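Local structure of PTS system, cellobiose-specific IIA component (Bacillus anthracis, 3K1S) at residues F13-N18 with H57-L62. The protein probably relays a phosphoryl group from HPr to the cellobiose-specific IIB component during sugar uptake by the phosphotransferase system. Residues are numbered along the deposited sequence; the frame is centred on the assembly and turned at random.
Sequences FQLILN and HFQTEL
Leu15 and Phe58 bring the backbones nearest, CA to CA 6.9 Å, where segments 13-18 and 57-62, on helices 10-34 and 38-67, run roughly antiparallel at 150° with axes 10.3 Å apart. Phe58 reaches across and lays one ring face under Gln14: CB of Gln14 sits 3.7 Å from the ring centroid, a CH-pi contact offset toward the CZ side of the rim. The bend of Gln14 at chi2 (-81°) carries CD past the rim, 3.9 Å from CZ of Phe58, the amide and ring planes 41° apart. One turn on, Asn18 brings ND2 obliquely to within 3.7 Å of CE2 of Phe58. Asn18 ND2 is held by a hydrogen bond to Gln14 O (2.7 Å), and that oxygen also accepts from Asn18 N on the opposite face of the carbonyl plane. The pairing joins the first two helices of a three-helix, spectrin repeat-like bundle, the fold in which lactose/cellobiose IIA proteins form trimers. On the inner side, Leu15 CD2 packs on Phe58 CB at 3.7 Å, while Leu15 CD1 reaches Leu62 CD2 more loosely, at 4.4 Å. Gln82 of helix 76-108 covers Leu15 and Leu62 and hydrogen-bonds Gln59 OE1; Val76 of a second subunit packs on Leu62.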
# COMPACT_ATOMS: atom_id res chain seq x y z
N PHE A 13 -10.30 11.32 11.14
CA PHE A 13 -10.96 10.26 11.93
C PHE A 13 -12.00 9.46 11.13
O PHE A 13 -12.08 8.24 11.27
CB PHE A 13 -11.61 10.83 13.19
CG PHE A 13 -10.63 11.35 14.21
CD1 PHE A 13 -9.93 10.47 15.04
CD2 PHE A 13 -10.40 12.72 14.35
CE1 PHE A 13 -9.04 10.94 15.99
CE2 PHE A 13 -9.49 13.20 15.30
CZ PHE A 13 -8.82 12.31 16.12
N GLN A 14 -12.78 10.16 10.31
CA GLN A 14 -13.82 9.54 9.49
C GLN A 14 -13.20 8.67 8.40
O GLN A 14 -13.69 7.58 8.10
CB GLN A 14 -14.72 10.60 8.84
CG GLN A 14 -15.51 11.47 9.82
CD GLN A 14 -16.78 10.80 10.33
OE1 GLN A 14 -16.77 9.63 10.75
NE2 GLN A 14 -17.89 11.54 10.31
N LEU A 15 -12.12 9.17 7.79
CA LEU A 15 -11.40 8.41 6.77
C LEU A 15 -10.80 7.14 7.35
O LEU A 15 -10.81 6.10 6.70
CB LEU A 15 -10.30 9.26 6.13
CG LEU A 15 -10.69 10.32 5.11
CD1 LEU A 15 -9.48 11.16 4.75
CD2 LEU A 15 -11.30 9.71 3.85
N ILE A 16 -10.27 7.23 8.56
CA ILE A 16 -9.62 6.10 9.22
C ILE A 16 -10.66 5.05 9.62
O ILE A 16 -10.47 3.85 9.40
CB ILE A 16 -8.74 6.57 10.42
CG1 ILE A 16 -7.57 7.43 9.90
CG2 ILE A 16 -8.20 5.38 11.24
CD1 ILE A 16 -6.77 8.17 10.98
N LEU A 17 -11.79 5.52 10.15
CA LEU A 17 -12.89 4.62 10.52
C LEU A 17 -13.35 3.76 9.32
O LEU A 17 -13.33 2.53 9.40
CB LEU A 17 -14.07 5.41 11.09
CG LEU A 17 -15.32 4.64 11.54
CD1 LEU A 17 -15.00 3.71 12.70
CD2 LEU A 17 -16.42 5.61 11.94
N ASN A 18 -13.74 4.44 8.24
CA ASN A 18 -14.30 3.79 7.06
C ASN A 18 -13.27 2.96 6.28
O ASN A 18 -13.53 1.81 5.94
CB ASN A 18 -14.98 4.83 6.15
CG ASN A 18 -16.22 5.44 6.78
OD1 ASN A 18 -17.31 4.85 6.73
ND2 ASN A 18 -16.06 6.62 7.38
N HIS A 57 -16.38 9.46 -0.21
CA HIS A 57 -17.17 10.67 -0.04
C HIS A 57 -16.39 11.81 0.63
O HIS A 57 -16.51 12.96 0.19
CB HIS A 57 -18.47 10.39 0.72
CG HIS A 57 -19.43 9.51 -0.03
ND1 HIS A 57 -19.80 9.76 -1.33
CD2 HIS A 57 -20.09 8.39 0.35
CE1 HIS A 57 -20.65 8.83 -1.73
NE2 HIS A 57 -20.84 7.98 -0.73
N PHE A 58 -15.62 11.49 1.67
CA PHE A 58 -14.79 12.49 2.37
C PHE A 58 -13.62 12.95 1.50
O PHE A 58 -13.24 14.12 1.53
CB PHE A 58 -14.26 11.94 3.70
CG PHE A 58 -15.33 11.54 4.67
CD1 PHE A 58 -15.96 12.48 5.47
CD2 PHE A 58 -15.69 10.20 4.80
CE1 PHE A 58 -16.97 12.11 6.36
CE2 PHE A 58 -16.69 9.82 5.69
CZ PHE A 58 -17.33 10.77 6.47
N GLN A 59 -13.05 12.01 0.75
CA GLN A 59 -11.96 12.30 -0.16
C GLN A 59 -12.31 13.40 -1.17
O GLN A 59 -11.58 14.40 -1.31
CB GLN A 59 -11.54 11.03 -0.91
CG GLN A 59 -10.19 11.13 -1.62
CD GLN A 59 -9.07 11.52 -0.67
OE1 GLN A 59 -9.26 11.57 0.55
NE2 GLN A 59 -7.89 11.80 -1.23
N THR A 60 -13.43 13.22 -1.86
CA THR A 60 -13.86 14.17 -2.89
C THR A 60 -14.07 15.56 -2.29
O THR A 60 -13.57 16.55 -2.83
CB THR A 60 -15.15 13.70 -3.60
OG1 THR A 60 -15.09 12.29 -3.83
CG2 THR A 60 -15.34 14.42 -4.93
N GLU A 61 -14.79 15.62 -1.18
CA GLU A 61 -14.99 16.88 -0.46
C GLU A 61 -13.68 17.55 -0.07
O GLU A 61 -13.56 18.78 -0.09
CB GLU A 61 -15.86 16.66 0.78
CG GLU A 61 -16.15 17.95 1.55
CD GLU A 61 -16.66 19.06 0.66
OE1 GLU A 61 -17.65 18.83 -0.06
OE2 GLU A 61 -16.07 20.17 0.67
N LEU A 62 -12.69 16.74 0.29
CA LEU A 62 -11.41 17.23 0.75
C LEU A 62 -10.64 17.85 -0.42
O LEU A 62 -10.24 19.01 -0.37
CB LEU A 62 -10.62 16.10 1.42
CG LEU A 62 -9.39 16.40 2.27
CD1 LEU A 62 -9.71 17.34 3.43
CD2 LEU A 62 -8.80 15.10 2.80